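Local coordinates for putative capsular polysaccharide biosynthesis protein (Streptococcus pneumoniae serotype 4, PDB 6EWJ), which probably acts as a pyridoxal 5'-phosphate-dependent sugar aminotransferase of the DegT/DnrJ/EryC1 family in pneumococcal teichoic acid biosynthesis, at residues T55-C60 with D224-Y229; L68-R73 with K230-L235; Q165-R170 with N220-D225. One frame throughout, in Å; residues are numbered along the deposited sequence.

Interaction 1 of 3, residues T55-C60 with D224-Y229; sequences TPKTVC and DDEEMY
Lys57 sets CG anti to its carbonyl carbon and then folds at chi2 (-67°) and chi3 (-72°), while Tyr229 swings CG anti to its backbone N, so the two side chains cross at about a right angle. Lys57 CE lies over one face, 4.0 Å from the centroid of the Tyr229 ring, a CH-pi contact. Lys57 NZ stands almost on the ring normal, 4.6 Å from the same Tyr229 centroid, which makes a cation-pi pair. Glu226, bent at chi2, brings its carboxylate back to the lysine although its CB points away; Lys57 NZ and Glu226 OE2 form a salt bridge of 2.9 Å. At the ring edge, Thr58 O sits in plane, 3.3 Å from Tyr229 CE1. Val59 CG2 packs obliquely, 3.7 Å from Tyr229 CD1. Nearer the helix start, the carboxylate of Asp225 lies against CB and CG of Pro56, its OD1 being taken by Trp217 NE1. Asp224 caps this first turn, Asp224 OD1 accepting from Glu227 N at 3.1 Å. Tyr229 OH reaches on to Glu46 of helix 40-53. Lysine suits its place because a long aliphatic chain ends in a charge: its methylenes pack on the helix while the ammonium lies over a pi face and is paired with a carboxylate, which would be expected to stabilise its protonated form.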
# COMPACT_ATOMS: atom_id res chain seq x y z
N THR A 55 -23.63 6.20 -3.19
CA THR A 55 -22.90 7.12 -2.33
C THR A 55 -22.34 8.20 -3.21
O THR A 55 -22.24 8.01 -4.41
CB THR A 55 -21.74 6.42 -1.59
OG1 THR A 55 -20.97 5.64 -2.52
CG2 THR A 55 -22.29 5.53 -0.50
N PRO A 56 -21.97 9.35 -2.62
CA PRO A 56 -21.56 10.47 -3.48
C PRO A 56 -20.18 10.35 -4.04
O PRO A 56 -19.92 10.77 -5.17
CB PRO A 56 -21.71 11.71 -2.57
CG PRO A 56 -21.68 11.19 -1.21
CD PRO A 56 -22.30 9.80 -1.26
N LYS A 57 -19.26 9.76 -3.27
CA LYS A 57 -17.87 9.68 -3.70
C LYS A 57 -17.28 8.38 -3.21
O LYS A 57 -17.65 7.91 -2.14
CB LYS A 57 -17.04 10.80 -3.09
CG LYS A 57 -17.43 12.22 -3.41
CD LYS A 57 -17.24 12.61 -4.86
CE LYS A 57 -15.78 12.76 -5.27
NZ LYS A 57 -15.70 13.54 -6.56
N THR A 58 -16.36 7.81 -4.00
CA THR A 58 -15.62 6.61 -3.59
C THR A 58 -14.11 6.87 -3.78
O THR A 58 -13.71 7.58 -4.73
CB THR A 58 -16.07 5.42 -4.40
OG1 THR A 58 -17.49 5.25 -4.18
CG2 THR A 58 -15.35 4.16 -4.02
N VAL A 59 -13.32 6.33 -2.86
CA VAL A 59 -11.84 6.45 -2.89
C VAL A 59 -11.31 5.05 -3.10
O VAL A 59 -11.49 4.17 -2.24
CB VAL A 59 -11.29 7.02 -1.59
CG1 VAL A 59 -9.75 7.12 -1.67
CG2 VAL A 59 -11.91 8.36 -1.30
N CYS A 60 -10.77 4.81 -4.27
CA CYS A 60 -10.28 3.49 -4.64
C CYS A 60 -8.83 3.42 -4.17
O CYS A 60 -8.06 4.38 -4.36
CB CYS A 60 -10.33 3.25 -6.12
SG CYS A 60 -11.93 2.69 -6.68
N ASP A 224 -19.00 17.55 3.71
CA ASP A 224 -18.68 18.07 2.37
C ASP A 224 -17.95 16.96 1.63
O ASP A 224 -16.80 16.60 2.00
CB ASP A 224 -17.81 19.33 2.52
CG ASP A 224 -17.40 19.93 1.19
OD1 ASP A 224 -17.20 19.21 0.18
OD2 ASP A 224 -17.29 21.17 1.15
N ASP A 225 -18.61 16.40 0.61
CA ASP A 225 -18.08 15.19 -0.07
C ASP A 225 -16.75 15.41 -0.80
O ASP A 225 -15.89 14.53 -0.80
CB ASP A 225 -19.11 14.62 -1.05
CG ASP A 225 -20.39 14.20 -0.37
OD1 ASP A 225 -20.30 13.53 0.69
OD2 ASP A 225 -21.47 14.52 -0.90
N GLU A 226 -16.57 16.59 -1.41
CA GLU A 226 -15.29 16.90 -2.09
C GLU A 226 -14.16 17.07 -1.10
O GLU A 226 -13.04 16.60 -1.36
CB GLU A 226 -15.41 18.15 -2.98
CG GLU A 226 -16.20 17.96 -4.26
CD GLU A 226 -15.64 16.91 -5.20
OE1 GLU A 226 -14.41 16.69 -5.27
OE2 GLU A 226 -16.44 16.26 -5.90
N GLU A 227 -14.45 17.74 0.03
CA GLU A 227 -13.44 17.93 1.10
C GLU A 227 -13.03 16.56 1.68
O GLU A 227 -11.85 16.30 1.91
CB GLU A 227 -14.00 18.86 2.20
CG GLU A 227 -13.11 19.10 3.42
CD GLU A 227 -13.81 19.92 4.51
OE1 GLU A 227 -14.83 20.61 4.22
OE2 GLU A 227 -13.35 19.90 5.68
N MET A 228 -14.02 15.70 1.92
CA MET A 228 -13.76 14.38 2.51
C MET A 228 -12.96 13.53 1.54
O MET A 228 -12.02 12.84 1.92
CB MET A 228 -15.09 13.67 2.84
CG MET A 228 -14.94 12.29 3.44
SD MET A 228 -14.14 12.23 5.07
CE MET A 228 -15.48 12.71 6.15
N TYR A 229 -13.34 13.59 0.27
CA TYR A 229 -12.63 12.88 -0.80
C TYR A 229 -11.20 13.34 -0.83
O TYR A 229 -10.30 12.53 -0.84
CB TYR A 229 -13.27 13.14 -2.16
CG TYR A 229 -12.58 12.47 -3.34
CD1 TYR A 229 -12.80 11.12 -3.64
CD2 TYR A 229 -11.71 13.17 -4.16
CE1 TYR A 229 -12.19 10.51 -4.71
CE2 TYR A 229 -11.08 12.56 -5.24
CZ TYR A 229 -11.34 11.24 -5.51
OH TYR A 229 -10.71 10.60 -6.56

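Interaction 2 of 3, residues L68-R73 with K230-L235; sequences LELILR and KEFQIL
Phe232 is the first residue of 230-235 to meet 68-73, and it does so with one side of its ring. Its CG stands anti to the carbonyl carbon (chi1 -83°), which carries the ring across to the other helix: Phe232 CD1 rests on Leu70 CB at 3.8 Å, and Phe232 CZ reaches Ile71 CG1, also at 3.8 Å. Between them Phe232 CE1 comes to 3.7 Å from Ile71 N, so the ring lies close to backbone as well as side chains. Phenylalanine is apt here, being broad and wholly apolar; Val59 and Val74 also touch it. One turn on, Leu235 points toward its partner. Leu235 CB lies 3.9 Å from Leu70 CD2, the two leucines sliding past each other in opposite directions, and Leu235 CD1 touches Arg73 CB at 4.0 Å. The arginine lends only its aliphatic base, for its extended chain leads away and grips Glu69 OE2 side-on through NE and NH2. The segment axes of this pair approach to 10.2 Å and cross steeply, at 116°. Both helices belong to what is, consistent with the family, the large domain of a fold-type I (aspartate aminotransferase fold) enzyme; helix 64-74 follows strand 58-61 and begins with two cofactor-binding residues.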
# COMPACT_ATOMS: atom_id res chain seq x y z
N LEU A 68 -10.04 0.76 5.36
CA LEU A 68 -10.51 0.78 6.75
C LEU A 68 -9.55 1.59 7.64
O LEU A 68 -9.96 2.47 8.42
CB LEU A 68 -10.68 -0.63 7.29
CG LEU A 68 -11.55 -0.89 8.51
CD1 LEU A 68 -12.95 -0.28 8.42
CD2 LEU A 68 -11.63 -2.41 8.78
N GLU A 69 -8.26 1.35 7.52
CA GLU A 69 -7.29 2.21 8.22
C GLU A 69 -7.50 3.69 7.94
O GLU A 69 -7.43 4.53 8.87
CB GLU A 69 -5.81 1.80 7.96
CG GLU A 69 -4.86 2.45 8.95
CD GLU A 69 -3.47 1.79 9.04
OE1 GLU A 69 -3.32 0.58 8.74
OE2 GLU A 69 -2.51 2.47 9.46
N LEU A 70 -7.61 4.05 6.65
CA LEU A 70 -7.73 5.48 6.31
C LEU A 70 -8.98 6.11 6.88
O LEU A 70 -8.95 7.25 7.31
CB LEU A 70 -7.61 5.75 4.82
CG LEU A 70 -6.18 5.58 4.24
CD1 LEU A 70 -6.14 6.21 2.86
CD2 LEU A 70 -5.07 6.13 5.12
N ILE A 71 -10.08 5.36 6.90
CA ILE A 71 -11.30 5.84 7.54
C ILE A 71 -11.00 6.22 9.01
O ILE A 71 -11.34 7.31 9.47
CB ILE A 71 -12.44 4.79 7.46
CG1 ILE A 71 -12.87 4.63 5.99
CG2 ILE A 71 -13.61 5.19 8.34
CD1 ILE A 71 -13.76 3.43 5.71
N LEU A 72 -10.35 5.29 9.72
CA LEU A 72 -9.95 5.57 11.07
C LEU A 72 -9.05 6.77 11.17
O LEU A 72 -9.19 7.56 12.09
CB LEU A 72 -9.29 4.35 11.72
CG LEU A 72 -10.13 3.09 11.88
CD1 LEU A 72 -9.30 2.07 12.65
CD2 LEU A 72 -11.45 3.37 12.57
N ARG A 73 -8.08 6.90 10.25
CA ARG A 73 -7.19 8.06 10.30
C ARG A 73 -7.89 9.38 9.95
O ARG A 73 -7.59 10.42 10.52
CB ARG A 73 -5.94 7.85 9.45
CG ARG A 73 -5.07 6.73 9.96
CD ARG A 73 -3.80 6.56 9.15
NE ARG A 73 -2.99 5.49 9.71
CZ ARG A 73 -2.22 5.56 10.78
NH1 ARG A 73 -2.05 6.68 11.48
NH2 ARG A 73 -1.56 4.47 11.17
N LYS A 230 -11.00 14.66 -0.84
CA LYS A 230 -9.63 15.22 -0.85
C LYS A 230 -8.74 14.78 0.37
O LYS A 230 -7.54 14.48 0.20
CB LYS A 230 -9.71 16.74 -0.98
CG LYS A 230 -8.37 17.43 -1.12
CD LYS A 230 -8.50 18.92 -1.50
CE LYS A 230 -7.09 19.59 -1.27
NZ LYS A 230 -6.03 19.06 -2.19
N GLU A 231 -9.34 14.64 1.55
CA GLU A 231 -8.60 14.17 2.75
C GLU A 231 -8.11 12.72 2.62
O GLU A 231 -6.99 12.39 3.04
CB GLU A 231 -9.45 14.32 4.03
CG GLU A 231 -9.41 15.76 4.57
CD GLU A 231 -10.30 16.02 5.80
OE1 GLU A 231 -10.42 15.15 6.66
OE2 GLU A 231 -10.88 17.14 5.88
N PHE A 232 -8.93 11.86 2.05
CA PHE A 232 -8.49 10.46 1.78
C PHE A 232 -7.36 10.42 0.76
O PHE A 232 -6.37 9.67 0.93
CB PHE A 232 -9.62 9.60 1.26
CG PHE A 232 -10.50 9.04 2.32
CD1 PHE A 232 -10.21 7.84 2.91
CD2 PHE A 232 -11.64 9.70 2.72
CE1 PHE A 232 -11.05 7.32 3.90
CE2 PHE A 232 -12.48 9.18 3.69
CZ PHE A 232 -12.18 8.00 4.29
N GLN A 233 -7.52 11.22 -0.31
CA GLN A 233 -6.53 11.28 -1.37
C GLN A 233 -5.17 11.63 -0.83
O GLN A 233 -4.18 10.95 -1.16
CB GLN A 233 -6.93 12.28 -2.48
CG GLN A 233 -7.98 11.75 -3.43
CD GLN A 233 -7.65 10.45 -4.14
OE1 GLN A 233 -8.54 9.63 -4.36
NE2 GLN A 233 -6.39 10.24 -4.49
N ILE A 234 -5.15 12.65 0.02
CA ILE A 234 -3.95 13.19 0.63
C ILE A 234 -3.26 12.14 1.54
O ILE A 234 -2.05 11.93 1.49
CB ILE A 234 -4.30 14.47 1.39
CG1 ILE A 234 -4.50 15.63 0.41
CG2 ILE A 234 -3.20 14.92 2.36
CD1 ILE A 234 -5.09 15.29 -0.96
N LEU A 235 -4.08 11.41 2.32
CA LEU A 235 -3.51 10.37 3.17
C LEU A 235 -2.98 9.18 2.40
O LEU A 235 -2.06 8.50 2.87
CB LEU A 235 -4.54 9.87 4.22
CG LEU A 235 -5.02 10.90 5.23
CD1 LEU A 235 -5.99 10.29 6.23
CD2 LEU A 235 -3.90 11.62 5.96

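Interaction 3 of 3, residues Q165-R170 with N220-D225; sequences QKAFNR and NPVIDD
The end of helix 163-168, where Asn169 leaves helical geometry with a positive phi of 58°, faces a type I beta turn from Asn220 to Ile223, and the backbones come closest at Ala167 and Val222, whose CA atoms are 6.0 Å apart. Ala167 and Val222 meet directly, Ala167 CB against Val222 CG2 at 3.6 Å. That methyl occupies the crowded position between the valine's own backbone N and carbonyl carbon, while Val222 CG1, beside the N, lies 3.7 Å from Ala167 O. The small alanine lets the turn approach the last helical turn closely, and the branched valine spreads two methyls over it. Phe168 has CG anti to its carbonyl carbon (chi1 -79°), an orientation that brings the far end of the ring to the turn. Phe168 CZ meets Ile223 CD1 at 3.8 Å, the tip of an isoleucine chain that extends away from its backbone (chi2 171°). Beside this, Phe168 CE2 lies 3.8 Å from Asn220 ND2, with ring and amide planes steeply inclined to each other. The other end of that amide serves the turn: Asn220 OD1 accepts from Val222 N at 3.0 Å in a nearly straight bond, an Asx turn, with the donor above the carbonyl plane. Ile223 N returns to Asn220 O at 3.0 Å and closes the beta turn. Within 165-170, the Arg170 guanidinium turns one face to Phe168 CD2, and its NH1 forms a salt bridge with Asp195. No hydrogen bond links 165-170 to 220-225. The contact is therefore one of apolar fit: Asn220 OD1 and O hold the turn in shape, while ND2 lies beside the Phe168 ring, so that valine and isoleucine are presented to the helix end.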
# COMPACT_ATOMS: atom_id res chain seq x y z
N GLN A 165 -15.27 13.81 14.26
CA GLN A 165 -16.02 13.30 15.43
C GLN A 165 -17.04 14.30 15.96
O GLN A 165 -18.11 13.91 16.43
CB GLN A 165 -15.09 12.89 16.57
CG GLN A 165 -14.24 11.67 16.28
CD GLN A 165 -13.15 11.49 17.33
OE1 GLN A 165 -13.33 11.82 18.50
NE2 GLN A 165 -11.98 11.04 16.89
N LYS A 166 -16.66 15.58 15.96
CA LYS A 166 -17.60 16.65 16.33
C LYS A 166 -18.77 16.74 15.38
O LYS A 166 -19.87 17.02 15.81
CB LYS A 166 -16.95 18.02 16.53
CG LYS A 166 -17.67 18.91 17.52
CD LYS A 166 -16.89 20.13 18.03
CE LYS A 166 -15.37 19.99 18.22
NZ LYS A 166 -14.58 20.35 17.01
N ALA A 167 -18.52 16.51 14.09
CA ALA A 167 -19.56 16.63 13.05
C ALA A 167 -20.72 15.63 13.31
O ALA A 167 -21.90 15.97 13.30
CB ALA A 167 -18.93 16.42 11.66
N PHE A 168 -20.34 14.38 13.46
CA PHE A 168 -21.26 13.31 13.85
C PHE A 168 -21.89 13.51 15.22
O PHE A 168 -23.10 13.41 15.40
CB PHE A 168 -20.50 11.97 13.69
CG PHE A 168 -20.43 11.50 12.28
CD1 PHE A 168 -19.34 11.82 11.47
CD2 PHE A 168 -21.48 10.78 11.71
CE1 PHE A 168 -19.29 11.39 10.16
CE2 PHE A 168 -21.43 10.34 10.41
CZ PHE A 168 -20.33 10.65 9.63
N ASN A 169 -21.04 13.82 16.17
CA ASN A 169 -21.36 13.88 17.57
C ASN A 169 -21.92 12.62 18.26
O ASN A 169 -22.63 12.70 19.27
CB ASN A 169 -22.12 15.15 17.98
CG ASN A 169 -21.54 15.75 19.25
OD1 ASN A 169 -22.13 15.66 20.34
ND2 ASN A 169 -20.33 16.28 19.14
N ARG A 170 -21.53 11.48 17.72
CA ARG A 170 -21.88 10.18 18.24
C ARG A 170 -20.82 9.18 17.75
O ARG A 170 -19.92 9.53 16.97
CB ARG A 170 -23.28 9.79 17.74
CG ARG A 170 -23.49 9.87 16.22
CD ARG A 170 -24.67 8.97 15.80
NE ARG A 170 -24.99 9.06 14.37
CZ ARG A 170 -24.38 8.39 13.39
NH1 ARG A 170 -23.37 7.57 13.65
NH2 ARG A 170 -24.78 8.54 12.14
N ASN A 220 -24.43 12.61 3.87
CA ASN A 220 -24.76 13.19 5.15
C ASN A 220 -24.54 14.70 5.04
O ASN A 220 -23.47 15.13 4.61
CB ASN A 220 -23.88 12.58 6.25
CG ASN A 220 -24.35 12.95 7.65
OD1 ASN A 220 -24.69 14.11 7.92
ND2 ASN A 220 -24.37 11.96 8.55
N PRO A 221 -25.53 15.50 5.44
CA PRO A 221 -25.35 16.95 5.37
C PRO A 221 -24.11 17.51 6.09
O PRO A 221 -23.62 18.54 5.65
CB PRO A 221 -26.65 17.49 6.00
CG PRO A 221 -27.67 16.47 5.65
CD PRO A 221 -26.93 15.15 5.80
N VAL A 222 -23.60 16.84 7.13
CA VAL A 222 -22.44 17.34 7.86
C VAL A 222 -21.13 17.02 7.15
O VAL A 222 -20.08 17.49 7.55
CB VAL A 222 -22.34 16.84 9.38
CG1 VAL A 222 -23.67 16.82 10.16
CG2 VAL A 222 -21.64 15.49 9.54
N ILE A 223 -21.16 16.23 6.08
CA ILE A 223 -19.96 15.98 5.29
C ILE A 223 -20.01 16.72 3.93
O ILE A 223 -20.89 16.48 3.11
CB ILE A 223 -19.79 14.49 5.02
CG1 ILE A 223 -19.55 13.78 6.37
CG2 ILE A 223 -18.64 14.22 4.06
CD1 ILE A 223 -19.56 12.27 6.25
N ASP A 224 -19.00 17.55 3.71
CA ASP A 224 -18.68 18.07 2.37
C ASP A 224 -17.95 16.96 1.63
O ASP A 224 -16.80 16.60 2.00
CB ASP A 224 -17.81 19.33 2.52
CG ASP A 224 -17.40 19.93 1.19
OD1 ASP A 224 -17.20 19.21 0.18
OD2 ASP A 224 -17.29 21.17 1.15
N ASP A 225 -18.61 16.40 0.61
CA ASP A 225 -18.08 15.19 -0.07
C ASP A 225 -16.75 15.41 -0.80
O ASP A 225 -15.89 14.53 -0.80
CB ASP A 225 -19.11 14.62 -1.05
CG ASP A 225 -20.39 14.20 -0.37
OD1 ASP A 225 -20.30 13.53 0.69
OD2 ASP A 225 -21.47 14.52 -0.90

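How the interactions relate
Helix 225-236 and the turn leading into it tie the three contacts together. Interactions 1 and 3 share Asp224 and Asp225 and touch where Met228 CB meets Ile223 CG2 at 3.8 Å, their centres about 13 Å apart. Interactions 1 and 2 use successive parts of the helix, with centres about 11 Å apart; Val59 CG2 bridges them by packing on Phe232 CB at 3.7 Å. Strand 58-61 leads into helix 64-74, whose first residues, Ala64 and Thr65, bind pyridoxal 5'-phosphate in the cofactor-bound protein; this chain carries none. Side chain to side chain, Ile71 of interaction 2 is about 9 Å from Ala64 and Thr58 of interaction 1 about 11 Å; interaction 3 lies away from the site.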